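Local coordinates for protein carbamate kinase (Aeropyrum pernix, PDB 2E9Y) that probably catalyses the reversible transfer of a phosphoryl group from ATP to carbamate, giving ADP and carbamoyl phosphate, at residues Ala30-Ala35 with Lys94-Glu99; Leu43-Arg48 with Glu300-Leu305; Gly56-Tyr61 with Gln86-Leu91; Pro135-Glu140 with Trp151-Asp156; Asp230-Leu235 with Ile283-Arg288. All coordinates share one frame; numbering follows the deposited sequence. Where two conformers were deposited one is given.

In the fold
The five contacts spread over an amino acid kinase fold, a mixed sheet covered by helices. Interactions 1 and 2 share helix 25-44, and interactions 1 and 3 share helix 78-103, their centres 15 to 16 Å apart; 1 and 3 also reach the second subunit. Interaction 5 lies on strand 231-236 of the sheet and touches interaction 2 through Ala301, Leu305 and Trp47, so helix 275-289 packs on one face of the strand and helix 301-305 with Trp47 on the other. Interaction 4 stands apart in a small antiparallel sheet, its centre about 44 Å from that of interaction 2. Along the chain, interaction 2 encloses 3, 4 and 5, bringing an early helix end to the C-terminal region.

Interaction 1: residues Ala30-Ala35 with Lys94-Glu99; sequences AAVKRA and KHSLEE
Val32 and Ser96 meet where helix 25-44 passes helix 78-103, and here the packing is tight: Val32 CG1 lies 3.3 Å from Ser96 CB, closer than carbons usually come. The valine puts CG1 anti to its backbone N (chi1 158°), which turns that methyl to the serine. A small residue suits position 96, since the backbones draw to 5.9 Å between the CA atoms of Lys33 and Ser96. Ser96 OG lies 3.5 Å from Lys33 CA and makes a weak hydrogen bond to Ser36 OG, about a turn beyond Lys33 on helix 25-44. The other side is loose and more exposed to solvent. There Lys33, extended as far as CE, holds NZ 4.5 Å from Glu99 OE2, too long for a salt bridge, while Glu99 pairs with Arg103. At this crossing the two segments are thus joined mainly by close apolar contact, with the weak Ser96-Ser36 bond beside it, and the opposite charges on the solvent side probably add only a modest, screened attraction.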
# COMPACT_ATOMS: atom_id res chain seq x y z
N ALA A 30 10.15 13.46 -9.92
CA ALA A 30 10.50 14.87 -10.07
C ALA A 30 9.40 15.78 -9.53
O ALA A 30 9.67 16.79 -8.89
CB ALA A 30 10.76 15.19 -11.54
N ALA A 31 8.15 15.41 -9.79
CA ALA A 31 7.01 16.18 -9.31
C ALA A 31 6.94 16.10 -7.78
O ALA A 31 6.75 17.10 -7.10
CB ALA A 31 5.72 15.65 -9.92
N VAL A 32 7.09 14.88 -7.26
CA VAL A 32 7.03 14.68 -5.82
C VAL A 32 8.16 15.41 -5.09
O VAL A 32 8.00 15.91 -3.99
CB VAL A 32 7.12 13.17 -5.55
CG1 VAL A 32 7.61 12.93 -4.12
CG2 VAL A 32 5.77 12.53 -5.73
N LYS A 33 9.33 15.50 -5.72
CA LYS A 33 10.44 16.22 -5.11
C LYS A 33 10.04 17.67 -4.91
O LYS A 33 10.27 18.25 -3.84
CB LYS A 33 11.68 16.14 -6.01
CG LYS A 33 12.91 16.84 -5.42
CD LYS A 33 14.13 16.69 -6.32
CE LYS A 33 15.35 17.38 -5.73
NZ LYS A 33 15.76 16.79 -4.42
N ARG A 34 9.43 18.26 -5.93
CA ARG A 34 8.99 19.65 -5.85
C ARG A 34 7.96 19.82 -4.74
O ARG A 34 8.05 20.74 -3.93
CB ARG A 34 8.38 20.11 -7.18
CG ARG A 34 9.37 20.23 -8.33
CD ARG A 34 8.80 21.04 -9.49
NE ARG A 34 7.74 20.33 -10.21
CZ ARG A 34 7.95 19.33 -11.07
NH1 ARG A 34 9.18 18.92 -11.32
NH2 ARG A 34 6.92 18.75 -11.68
N ALA A 35 6.99 18.91 -4.68
CA ALA A 35 5.95 18.97 -3.66
C ALA A 35 6.49 18.77 -2.25
O ALA A 35 6.05 19.44 -1.31
CB ALA A 35 4.86 17.94 -3.96
N LYS A 94 6.39 9.84 0.77
CA LYS A 94 7.07 9.48 2.02
C LYS A 94 8.59 9.51 1.89
O LYS A 94 9.28 10.14 2.69
CB LYS A 94 6.63 8.08 2.45
CG LYS A 94 7.53 7.40 3.47
CD LYS A 94 7.13 5.93 3.63
CE LYS A 94 8.09 5.16 4.54
NZ LYS A 94 8.08 5.66 5.95
N HIS A 95 9.11 8.83 0.88
CA HIS A 95 10.55 8.76 0.67
C HIS A 95 11.16 10.13 0.38
O HIS A 95 12.21 10.49 0.94
CB HIS A 95 10.87 7.81 -0.48
CG HIS A 95 12.26 7.25 -0.45
ND1 HIS A 95 12.62 6.21 0.38
CD2 HIS A 95 13.37 7.59 -1.13
CE1 HIS A 95 13.90 5.94 0.22
NE2 HIS A 95 14.38 6.77 -0.70
N SER A 96 10.51 10.90 -0.48
CA SER A 96 10.99 12.22 -0.85
C SER A 96 10.94 13.23 0.30
O SER A 96 11.88 14.00 0.51
CB SER A 96 10.18 12.76 -2.04
OG SER A 96 10.68 14.00 -2.48
N LEU A 97 9.84 13.23 1.05
CA LEU A 97 9.70 14.15 2.17
C LEU A 97 10.72 13.85 3.26
O LEU A 97 11.35 14.76 3.80
CB LEU A 97 8.28 14.07 2.73
CG LEU A 97 7.96 15.04 3.88
CD1 LEU A 97 8.41 16.45 3.52
CD2 LEU A 97 6.47 15.00 4.16
N GLU A 98 10.88 12.57 3.58
CA GLU A 98 11.85 12.17 4.60
C GLU A 98 13.26 12.61 4.19
O GLU A 98 14.03 13.09 5.02
CB GLU A 98 11.83 10.64 4.78
CG GLU A 98 10.71 10.14 5.68
CD GLU A 98 10.67 8.62 5.77
OE1 GLU A 98 11.67 7.97 5.40
OE2 GLU A 98 9.64 8.08 6.23
N GLU A 99 13.58 12.46 2.91
CA GLU A 99 14.90 12.84 2.42
C GLU A 99 15.11 14.35 2.54
O GLU A 99 16.19 14.81 2.93
CB GLU A 99 15.05 12.43 0.95
CG GLU A 99 16.41 12.75 0.35
CD GLU A 99 16.51 12.29 -1.09
OE1 GLU A 99 16.26 11.09 -1.35
OE2 GLU A 99 16.83 13.12 -1.96

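Interaction 2: residues Leu43-Arg48 with Glu300-Leu305; sequences LADGWR and EARQVL
A Schellman motif closes helix 25-44, and the residues around it, Asp45 and Trp47, meet the short helix 301-305 on the surface of the amino acid kinase fold. Gly46 takes the positive phi (99°) of the turn, where a side chain would press on the preceding carbonyl oxygen. Asp45 and Arg302 form a salt bridge: Arg302 NE gives Asp45 OD2 a hydrogen bond of 3.0 Å, lying nearly in the guanidinium plane and reaching the oxygen on its syn side. The second link, from Arg302 NH2 to Asp45 OD1, is weak at 3.4 Å, consistent with the 35° between the carboxylate and guanidinium planes. An arginine suits the place because its chain, extended from CG to NE, reaches from helix 301-305 to the aspartate just past the end of helix 25-44. Farther in, Leu305 CD1 stands over one face of the Trp47 indole, 4.0 Å from the centroid of its five-membered ring and 9° off the normal, a CH-pi contact. The broad ring also reaches Leu231 of the central sheet. An alanine in place of Trp47 would probably leave Leu305 without its aromatic cover and open a gap beside Leu305 and Leu231 of strand 231-236. A water completes the polar side, donating to Asp45 OD2 at 2.6 Å and to Arg302 O at 3.2 Å.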
# COMPACT_ATOMS: atom_id res chain seq x y z
N LEU A 43 6.08 22.57 7.18
CA LEU A 43 6.40 21.94 8.46
C LEU A 43 7.37 22.83 9.23
O LEU A 43 7.35 22.86 10.47
CB LEU A 43 7.04 20.56 8.24
CG LEU A 43 6.11 19.36 8.02
CD1 LEU A 43 5.12 19.65 6.91
CD2 LEU A 43 6.94 18.14 7.69
N ALA A 44 8.23 23.53 8.50
CA ALA A 44 9.19 24.43 9.12
C ALA A 44 8.45 25.56 9.83
O ALA A 44 8.88 26.02 10.89
CB ALA A 44 10.12 25.01 8.06
N ASP A 45 7.32 25.98 9.27
CA ASP A 45 6.54 27.05 9.87
C ASP A 45 5.75 26.61 11.10
O ASP A 45 4.97 27.39 11.65
CB ASP A 45 5.59 27.67 8.83
CG ASP A 45 6.34 28.37 7.71
OD1 ASP A 45 7.39 28.99 7.98
OD2 ASP A 45 5.88 28.32 6.55
N GLY A 46 5.95 25.36 11.52
CA GLY A 46 5.28 24.86 12.71
C GLY A 46 4.02 24.02 12.57
O GLY A 46 3.48 23.55 13.57
N TRP A 47 3.55 23.81 11.34
CA TRP A 47 2.34 23.02 11.13
C TRP A 47 2.53 21.51 11.23
O TRP A 47 3.59 20.98 10.89
CB TRP A 47 1.74 23.31 9.75
CG TRP A 47 1.02 24.61 9.61
CD1 TRP A 47 1.52 25.78 9.12
CD2 TRP A 47 -0.35 24.87 9.95
NE1 TRP A 47 0.55 26.75 9.13
CE2 TRP A 47 -0.61 26.22 9.63
CE3 TRP A 47 -1.39 24.09 10.49
CZ2 TRP A 47 -1.86 26.82 9.84
CZ3 TRP A 47 -2.63 24.68 10.70
CH2 TRP A 47 -2.86 26.03 10.37
N ARG A 48 1.50 20.83 11.72
CA ARG A 48 1.49 19.37 11.77
C ARG A 48 0.52 19.10 10.62
O ARG A 48 -0.41 19.87 10.41
CB ARG A 48 0.92 18.85 13.09
CG ARG A 48 1.84 19.05 14.29
CD ARG A 48 1.38 18.26 15.51
NE ARG A 48 1.72 16.84 15.45
CZ ARG A 48 2.96 16.35 15.53
NH1 ARG A 48 3.99 17.18 15.68
NH2 ARG A 48 3.17 15.05 15.46
N GLU A 300 2.31 28.34 -4.05
CA GLU A 300 2.17 29.33 -2.98
C GLU A 300 1.75 28.74 -1.64
O GLU A 300 1.38 29.47 -0.73
CB GLU A 300 1.16 30.41 -3.39
CG GLU A 300 1.31 30.92 -4.82
CD GLU A 300 0.40 32.10 -5.13
OE1 GLU A 300 -0.82 32.00 -4.90
OE2 GLU A 300 0.91 33.13 -5.62
N ALA A 301 1.82 27.41 -1.53
CA ALA A 301 1.41 26.71 -0.31
C ALA A 301 1.83 27.38 1.00
O ALA A 301 1.01 27.53 1.91
CB ALA A 301 1.92 25.28 -0.35
N ARG A 302 3.09 27.77 1.10
CA ARG A 302 3.59 28.39 2.33
C ARG A 302 2.72 29.58 2.74
O ARG A 302 2.39 29.74 3.91
CB ARG A 302 5.05 28.83 2.14
CG ARG A 302 5.78 29.08 3.45
CD ARG A 302 7.28 29.18 3.24
NE ARG A 302 8.01 28.97 4.49
CZ ARG A 302 9.33 28.89 4.58
NH1 ARG A 302 10.08 29.01 3.50
NH2 ARG A 302 9.91 28.68 5.76
N GLN A 303 2.36 30.41 1.77
CA GLN A 303 1.52 31.57 2.05
C GLN A 303 0.07 31.14 2.25
O GLN A 303 -0.63 31.68 3.10
CB GLN A 303 1.59 32.58 0.90
CG GLN A 303 2.96 33.22 0.73
CD GLN A 303 3.39 34.01 1.96
OE1 GLN A 303 2.76 35.00 2.33
NE2 GLN A 303 4.47 33.57 2.59
N VAL A 304 -0.37 30.17 1.45
CA VAL A 304 -1.75 29.67 1.56
C VAL A 304 -2.11 29.23 2.98
O VAL A 304 -3.18 29.51 3.49
CB VAL A 304 -1.96 28.50 0.58
CG1 VAL A 304 -3.33 27.87 0.84
CG2 VAL A 304 -1.91 28.98 -0.86
N LEU A 305 -1.17 28.48 3.60
CA LEU A 305 -1.32 27.97 4.96
C LEU A 305 -1.49 29.11 5.98
O LEU A 305 -2.17 28.99 6.98
CB LEU A 305 -0.09 27.12 5.30
CG LEU A 305 -0.28 25.65 4.95
CD1 LEU A 305 -1.21 24.93 5.93
CD2 LEU A 305 -0.89 25.44 3.56
O HOH W 1 3.28 28.04 6.41

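Interaction 3: residues Gly56-Tyr61 with Gln86-Leu91; sequences GPQVGY and QAWIGL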
# COMPACT_ATOMS: atom_id res chain seq x y z
N GLY A 56 -6.00 9.61 -9.91
CA GLY A 56 -6.60 9.42 -11.22
C GLY A 56 -5.78 8.69 -12.28
O GLY A 56 -6.14 7.60 -12.72
N PRO A 57 -4.66 9.28 -12.73
CA PRO A 57 -3.81 8.65 -13.74
C PRO A 57 -3.25 7.31 -13.30
O PRO A 57 -3.13 6.38 -14.10
CB PRO A 57 -2.70 9.69 -13.96
CG PRO A 57 -3.36 10.98 -13.59
CD PRO A 57 -4.15 10.62 -12.37
N GLN A 58 -2.91 7.22 -12.01
CA GLN A 58 -2.34 6.00 -11.45
C GLN A 58 -3.30 4.82 -11.41
O GLN A 58 -2.95 3.72 -11.84
CB GLN A 58 -1.79 6.29 -10.05
CG GLN A 58 -0.64 7.29 -10.02
CD GLN A 58 -1.09 8.74 -10.14
OE1 GLN A 58 -2.27 9.05 -9.93
NE2 GLN A 58 -0.17 9.63 -10.49
N VAL A 59 -4.51 5.04 -10.90
CA VAL A 59 -5.46 3.95 -10.83
C VAL A 59 -5.91 3.59 -12.26
O VAL A 59 -6.22 2.43 -12.56
CB VAL A 59 -6.67 4.31 -9.91
CG1 VAL A 59 -7.64 5.24 -10.63
CG2 VAL A 59 -7.36 3.05 -9.44
N GLY A 60 -5.90 4.58 -13.15
CA GLY A 60 -6.28 4.31 -14.53
C GLY A 60 -5.23 3.42 -15.19
O GLY A 60 -5.56 2.49 -15.92
N TYR A 61 -3.96 3.72 -14.91
CA TYR A 61 -2.85 2.95 -15.45
C TYR A 61 -2.95 1.50 -15.00
O TYR A 61 -2.82 0.57 -15.81
CB TYR A 61 -1.52 3.54 -14.96
CG TYR A 61 -0.30 2.66 -15.21
CD1 TYR A 61 0.26 2.56 -16.48
CD2 TYR A 61 0.28 1.94 -14.17
CE1 TYR A 61 1.37 1.75 -16.71
CE2 TYR A 61 1.39 1.13 -14.38
CZ TYR A 61 1.94 1.04 -15.66
OH TYR A 61 3.05 0.25 -15.86
N GLN A 86 -2.31 3.79 -3.16
CA GLN A 86 -1.98 4.45 -1.89
C GLN A 86 -0.54 4.14 -1.52
O GLN A 86 0.17 4.99 -1.00
CB GLN A 86 -2.93 4.00 -0.76
CG GLN A 86 -4.39 4.42 -0.99
CD GLN A 86 -5.30 4.13 0.20
OE1 GLN A 86 -4.98 3.32 1.08
NE2 GLN A 86 -6.46 4.80 0.23
N ALA A 87 -0.09 2.91 -1.80
CA ALA A 87 1.29 2.54 -1.49
C ALA A 87 2.25 3.12 -2.52
O ALA A 87 3.35 3.58 -2.18
CB ALA A 87 1.42 1.02 -1.46
N TRP A 88 1.83 3.11 -3.78
CA TRP A 88 2.64 3.63 -4.88
C TRP A 88 2.91 5.13 -4.68
O TRP A 88 4.06 5.54 -4.50
CB TRP A 88 1.90 3.36 -6.20
CG TRP A 88 2.45 3.98 -7.46
CD1 TRP A 88 3.61 4.71 -7.61
CD2 TRP A 88 1.84 3.95 -8.75
NE1 TRP A 88 3.74 5.13 -8.92
CE2 TRP A 88 2.66 4.67 -9.64
CE3 TRP A 88 0.66 3.37 -9.25
CZ2 TRP A 88 2.35 4.83 -11.00
CZ3 TRP A 88 0.35 3.53 -10.60
CH2 TRP A 88 1.19 4.25 -11.45
N ILE A 89 1.86 5.94 -4.67
CA ILE A 89 2.02 7.38 -4.51
C ILE A 89 2.49 7.73 -3.09
O ILE A 89 3.34 8.60 -2.90
CB ILE A 89 0.69 8.11 -4.82
CG1 ILE A 89 0.26 7.82 -6.26
CG2 ILE A 89 0.88 9.62 -4.65
CD1 ILE A 89 -1.18 8.24 -6.57
N GLY A 90 1.94 7.03 -2.10
CA GLY A 90 2.32 7.27 -0.72
C GLY A 90 3.81 7.09 -0.49
O GLY A 90 4.45 7.92 0.17
N LEU A 91 4.38 6.01 -1.01
CA LEU A 91 5.80 5.75 -0.85
C LEU A 91 6.63 6.86 -1.51
O LEU A 91 7.64 7.31 -0.96
CB LEU A 91 6.19 4.40 -1.44
CG LEU A 91 7.70 4.12 -1.42
CD1 LEU A 91 8.20 4.16 0.02
CD2 LEU A 91 7.99 2.78 -2.07
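Trp88 and Ile89 of helix 78-103 receive Gln58 and Tyr61 of helix 56-67 in a buried helix-helix packing of the amino acid kinase fold, the segment axes 10.7 Å apart at their closest and running at 138°. Along residues 86-91, the first to touch is Trp88, whose first torsion sets CG opposite the backbone N and sends the indole across to the other helix. Gln58 lays its aliphatic part on one face of that ring: CG stands 3.9 Å from the centroid of the six-membered ring and 11° off its normal, a CH-pi contact, while Gln58 CB comes to 3.5 Å from Trp88 CZ3. A glutamine suits the place because its methylenes can cover an aromatic face. Tyr61 approaches the far rim of the indole obliquely, the two ring planes 67° apart; its hydroxyl is hydrogen-bonded to Pro74 of the second subunit. Trp88 itself packs on Met84 of that subunit, so this packing inside one chain runs directly into the dimer interface. Next comes Ile89, a branched and wholly apolar residue suited to packing against the bent glutamine. It also touches Ile16 of helix 13-16, on which Gln58 rests as well. Gln58 and Ile89 cross at about a right angle, and Ile89 CD1 lies 3.6 Å from Gln58 CG.

Interaction 4: residues Pro135-Glu140 with Trp151-Asp156; sequences PIYGRE and WVFKRD
Tyr137 offers a ring face to the edge of Phe153, giving a T-shaped (edge-to-face) pair with centroids 5.4 Å apart and planes at 74°. Phe153 CE2 does the touching, 3.6 Å from Tyr137 CD1. At the other end of the tyrosine, its hydroxyl meets the edge of Trp151: Tyr137 OH lies near the indole plane, 3.6 Å from Trp151 CZ3. The indole also makes a cation-pi contact with Arg163. Tyr137 and Phe153 both carry CG anti to the carbonyl carbon (chi1 -68° and -65°), which swings their rings into the space between the two segments. Aromatic residues suit these places, since flat rings can meet edge on face while bridging backbones whose CA atoms stand 8.9 Å apart at Tyr137 and Phe153. The tyrosine has a polar end too, with a weak hydrogen bond between Tyr137 OH and Glu67 OE2. An alanine at Tyr137 would probably leave the Phe153 edge without its aromatic face and Glu67 without this hydroxyl partner. Strands 136-137 and 152-155 both pair with strand 161-165 of the small antiparallel sheet, and helix 139-149, which connects them, sets Leu145 against all three rings; helix 56-67 brings Glu67 against Trp151.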
# COMPACT_ATOMS: atom_id res chain seq x y z
N PRO A 135 -9.09 1.52 -19.70
CA PRO A 135 -8.92 1.60 -21.14
C PRO A 135 -10.21 1.66 -21.93
O PRO A 135 -11.31 1.63 -21.36
CB PRO A 135 -8.14 0.33 -21.45
CG PRO A 135 -8.80 -0.65 -20.54
CD PRO A 135 -8.93 0.13 -19.23
N ILE A 136 -10.07 1.73 -23.24
CA ILE A 136 -11.21 1.75 -24.14
C ILE A 136 -11.59 0.30 -24.40
O ILE A 136 -10.73 -0.53 -24.69
CB ILE A 136 -10.85 2.45 -25.46
CG1 ILE A 136 -10.61 3.94 -25.19
CG2 ILE A 136 -11.95 2.24 -26.49
CD1 ILE A 136 -10.00 4.69 -26.34
N TYR A 137 -12.87 0.00 -24.26
CA TYR A 137 -13.38 -1.35 -24.48
C TYR A 137 -14.14 -1.42 -25.79
O TYR A 137 -14.77 -0.45 -26.20
CB TYR A 137 -14.33 -1.75 -23.36
CG TYR A 137 -13.67 -1.94 -22.02
CD1 TYR A 137 -13.55 -0.87 -21.13
CD2 TYR A 137 -13.17 -3.18 -21.63
CE1 TYR A 137 -12.96 -1.03 -19.88
CE2 TYR A 137 -12.58 -3.36 -20.37
CZ TYR A 137 -12.48 -2.28 -19.51
OH TYR A 137 -11.91 -2.45 -18.26
N GLY A 138 -14.06 -2.59 -26.44
CA GLY A 138 -14.76 -2.79 -27.69
C GLY A 138 -16.21 -3.14 -27.38
O GLY A 138 -16.52 -3.56 -26.27
N ARG A 139 -17.08 -2.97 -28.36
CA ARG A 139 -18.50 -3.26 -28.17
C ARG A 139 -18.78 -4.67 -27.65
O ARG A 139 -19.50 -4.84 -26.66
CB ARG A 139 -19.25 -3.04 -29.48
CG ARG A 139 -20.73 -3.34 -29.39
CD ARG A 139 -21.40 -3.15 -30.74
NE ARG A 139 -22.80 -3.58 -30.72
CZ ARG A 139 -23.63 -3.46 -31.75
NH1 ARG A 139 -23.21 -2.92 -32.88
NH2 ARG A 139 -24.88 -3.88 -31.63
N GLU A 140 -18.23 -5.67 -28.32
CA GLU A 140 -18.46 -7.06 -27.91
C GLU A 140 -17.99 -7.35 -26.49
O GLU A 140 -18.70 -7.97 -25.71
CB GLU A 140 -17.78 -8.01 -28.90
CG GLU A 140 -18.32 -7.90 -30.32
CD GLU A 140 -19.84 -7.97 -30.37
OE1 GLU A 140 -20.41 -8.96 -29.86
OE2 GLU A 140 -20.46 -7.03 -30.91
N TRP A 151 -21.36 -4.66 -15.38
CA TRP A 151 -20.60 -3.42 -15.53
C TRP A 151 -21.40 -2.43 -16.36
O TRP A 151 -22.24 -2.81 -17.18
CB TRP A 151 -19.27 -3.70 -16.22
CG TRP A 151 -18.24 -4.33 -15.34
CD1 TRP A 151 -18.46 -5.01 -14.17
CD2 TRP A 151 -16.83 -4.36 -15.56
NE1 TRP A 151 -17.27 -5.47 -13.66
CE2 TRP A 151 -16.26 -5.09 -14.49
CE3 TRP A 151 -15.99 -3.85 -16.56
CZ2 TRP A 151 -14.87 -5.32 -14.40
CZ3 TRP A 151 -14.62 -4.08 -16.47
CH2 TRP A 151 -14.08 -4.81 -15.39
N VAL A 152 -21.15 -1.14 -16.14
CA VAL A 152 -21.83 -0.09 -16.87
C VAL A 152 -20.83 0.66 -17.74
O VAL A 152 -19.71 0.95 -17.31
CB VAL A 152 -22.49 0.91 -15.90
CG1 VAL A 152 -23.18 2.01 -16.69
CG2 VAL A 152 -23.49 0.18 -15.02
N PHE A 153 -21.23 0.97 -18.97
CA PHE A 153 -20.36 1.66 -19.91
C PHE A 153 -20.97 2.92 -20.50
O PHE A 153 -22.18 3.10 -20.49
CB PHE A 153 -20.00 0.72 -21.07
CG PHE A 153 -19.18 -0.47 -20.66
CD1 PHE A 153 -19.79 -1.63 -20.21
CD2 PHE A 153 -17.79 -0.41 -20.70
CE1 PHE A 153 -19.04 -2.72 -19.79
CE2 PHE A 153 -17.03 -1.50 -20.29
CZ PHE A 153 -17.65 -2.65 -19.83
N LYS A 154 -20.10 3.78 -21.00
CA LYS A 154 -20.51 5.00 -21.68
C LYS A 154 -19.77 5.01 -23.01
O LYS A 154 -18.58 4.67 -23.07
CB LYS A 154 -20.14 6.25 -20.87
CG LYS A 154 -21.24 6.72 -19.94
CD LYS A 154 -20.85 8.01 -19.23
CE LYS A 154 -22.02 8.55 -18.40
NZ LYS A 154 -22.59 7.50 -17.51
N ARG A 155 -20.47 5.36 -24.07
CA ARG A 155 -19.83 5.39 -25.37
C ARG A 155 -18.89 6.58 -25.46
O ARG A 155 -19.20 7.68 -25.00
CB ARG A 155 -20.90 5.47 -26.47
CG ARG A 155 -20.34 5.43 -27.89
CD ARG A 155 -21.46 5.58 -28.90
NE ARG A 155 -22.45 4.51 -28.80
CZ ARG A 155 -22.25 3.26 -29.22
NH1 ARG A 155 -21.09 2.92 -29.77
NH2 ARG A 155 -23.21 2.36 -29.08
N ASP A 156 -17.71 6.36 -26.04
CA ASP A 156 -16.73 7.42 -26.22
C ASP A 156 -16.84 7.85 -27.68
O ASP A 156 -16.74 7.01 -28.58
CB ASP A 156 -15.31 6.90 -25.94
CG ASP A 156 -14.27 8.01 -25.98
OD1 ASP A 156 -14.15 8.69 -27.01
OD2 ASP A 156 -13.55 8.19 -24.97

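Interaction 5: residues Asp230-Leu235 with Ile283-Arg288; sequences DLLVIL and ISFVER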
# COMPACT_ATOMS: atom_id res chain seq x y z
N ASP A 230 -7.43 22.06 12.45
CA ASP A 230 -7.53 23.51 12.58
C ASP A 230 -7.73 24.16 11.22
O ASP A 230 -8.22 25.29 11.13
CB ASP A 230 -6.25 24.05 13.23
CG ASP A 230 -6.03 23.52 14.63
OD1 ASP A 230 -6.81 23.89 15.54
OD2 ASP A 230 -5.09 22.73 14.84
N LEU A 231 -7.37 23.45 10.16
CA LEU A 231 -7.51 24.01 8.82
C LEU A 231 -7.55 22.96 7.73
O LEU A 231 -6.90 21.92 7.83
CB LEU A 231 -6.33 24.96 8.54
CG LEU A 231 -6.20 25.60 7.16
CD1 LEU A 231 -7.35 26.56 6.92
CD2 LEU A 231 -4.88 26.36 7.07
N LEU A 232 -8.34 23.22 6.69
CA LEU A 232 -8.43 22.35 5.53
C LEU A 232 -7.79 23.15 4.41
O LEU A 232 -8.18 24.29 4.15
CB LEU A 232 -9.89 22.02 5.16
CG LEU A 232 -10.07 21.35 3.79
CD1 LEU A 232 -9.37 19.99 3.77
CD2 LEU A 232 -11.55 21.18 3.48
N VAL A 233 -6.79 22.56 3.77
CA VAL A 233 -6.09 23.22 2.68
C VAL A 233 -6.20 22.38 1.41
O VAL A 233 -5.93 21.18 1.44
CB VAL A 233 -4.59 23.39 3.01
CG1 VAL A 233 -3.87 24.09 1.86
CG2 VAL A 233 -4.43 24.18 4.31
N ILE A 234 -6.60 23.01 0.32
CA ILE A 234 -6.68 22.31 -0.96
C ILE A 234 -5.68 22.97 -1.90
O ILE A 234 -5.84 24.14 -2.26
CB ILE A 234 -8.09 22.38 -1.57
CG1 ILE A 234 -9.10 21.71 -0.64
CG2 ILE A 234 -8.09 21.68 -2.92
CD1 ILE A 234 -10.52 21.76 -1.14
N LEU A 235 -4.65 22.23 -2.28
CA LEU A 235 -3.62 22.77 -3.17
C LEU A 235 -3.82 22.27 -4.59
O LEU A 235 -3.75 21.06 -4.84
CB LEU A 235 -2.23 22.39 -2.66
CG LEU A 235 -1.85 22.94 -1.28
CD1 LEU A 235 -0.45 22.47 -0.92
CD2 LEU A 235 -1.90 24.47 -1.29
N ILE A 283 -16.61 24.47 1.63
CA ILE A 283 -17.84 24.91 2.27
C ILE A 283 -18.26 23.93 3.37
O ILE A 283 -18.62 24.35 4.47
CB ILE A 283 -19.00 25.03 1.25
CG1 ILE A 283 -18.73 26.19 0.30
CG2 ILE A 283 -20.32 25.23 1.98
CD1 ILE A 283 -19.71 26.29 -0.86
N SER A 284 -18.22 22.64 3.06
CA SER A 284 -18.60 21.62 4.04
C SER A 284 -17.77 21.72 5.31
O SER A 284 -18.30 21.59 6.42
CB SER A 284 -18.45 20.22 3.43
OG SER A 284 -18.80 19.22 4.36
N PHE A 285 -16.47 21.95 5.16
CA PHE A 285 -15.59 22.05 6.31
C PHE A 285 -16.00 23.23 7.18
O PHE A 285 -16.12 23.10 8.40
CB PHE A 285 -14.14 22.24 5.85
CG PHE A 285 -13.16 22.32 6.99
CD1 PHE A 285 -12.86 21.18 7.74
CD2 PHE A 285 -12.55 23.52 7.32
CE1 PHE A 285 -11.97 21.24 8.80
CE2 PHE A 285 -11.65 23.60 8.39
CZ PHE A 285 -11.37 22.46 9.13
N VAL A 286 -16.23 24.38 6.56
CA VAL A 286 -16.64 25.56 7.31
C VAL A 286 -17.96 25.33 8.04
O VAL A 286 -18.10 25.67 9.21
CB VAL A 286 -16.77 26.80 6.38
CG1 VAL A 286 -17.29 27.99 7.17
CG2 VAL A 286 -15.42 27.14 5.77
N GLU A 287 -18.94 24.74 7.35
CA GLU A 287 -20.25 24.50 7.95
C GLU A 287 -20.21 23.50 9.10
O GLU A 287 -20.89 23.68 10.11
CB GLU A 287 -21.24 24.00 6.89
CG GLU A 287 -21.42 24.95 5.72
CD GLU A 287 -22.44 24.44 4.72
OE1 GLU A 287 -22.43 23.23 4.44
OE2 GLU A 287 -23.24 25.25 4.22
N ARG A 288 -19.42 22.44 8.95
CA ARG A 288 -19.33 21.41 9.98
C ARG A 288 -18.40 21.71 11.14
O ARG A 288 -18.59 21.18 12.24
CB ARG A 288 -18.93 20.07 9.36
CG ARG A 288 -19.92 19.54 8.35
CD ARG A 288 -19.63 18.10 7.98
NE ARG A 288 -19.71 17.22 9.14
CZ ARG A 288 -19.59 15.90 9.09
NH1 ARG A 288 -19.39 15.30 7.92
NH2 ARG A 288 -19.69 15.18 10.19
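Both Leu232 and Phe285 hold CG anti to the backbone N (chi1 168° and -178°), and these torsions send the two side chains past each other in opposite directions between strand 231-236 and helix 275-289. The contact is a buried helix-on-sheet packing in the amino acid kinase fold. Leu232 CB stands over the centre of the Phe285 ring, 3.8 Å from its centroid and 13° off the normal, in a CH-pi contact. The leucine's branch reaches back along the phenylalanine stem, with Leu232 CD2 3.7 Å from Phe285 CB. A flat phenylalanine suits the place because it can lie against the strand, while a leucine supplies both a methylene for the ring face and a methyl for its base. Ser221 and Ala224 of helix 216-226 also touch the ring, and Leu231 points away from the helix and packs on Trp47 and Leu305. The ring covers the strand backbone as well: the buried Leu232 N, which has no hydrogen-bond partner in the model, lies 3.7 Å from Phe285 CE2.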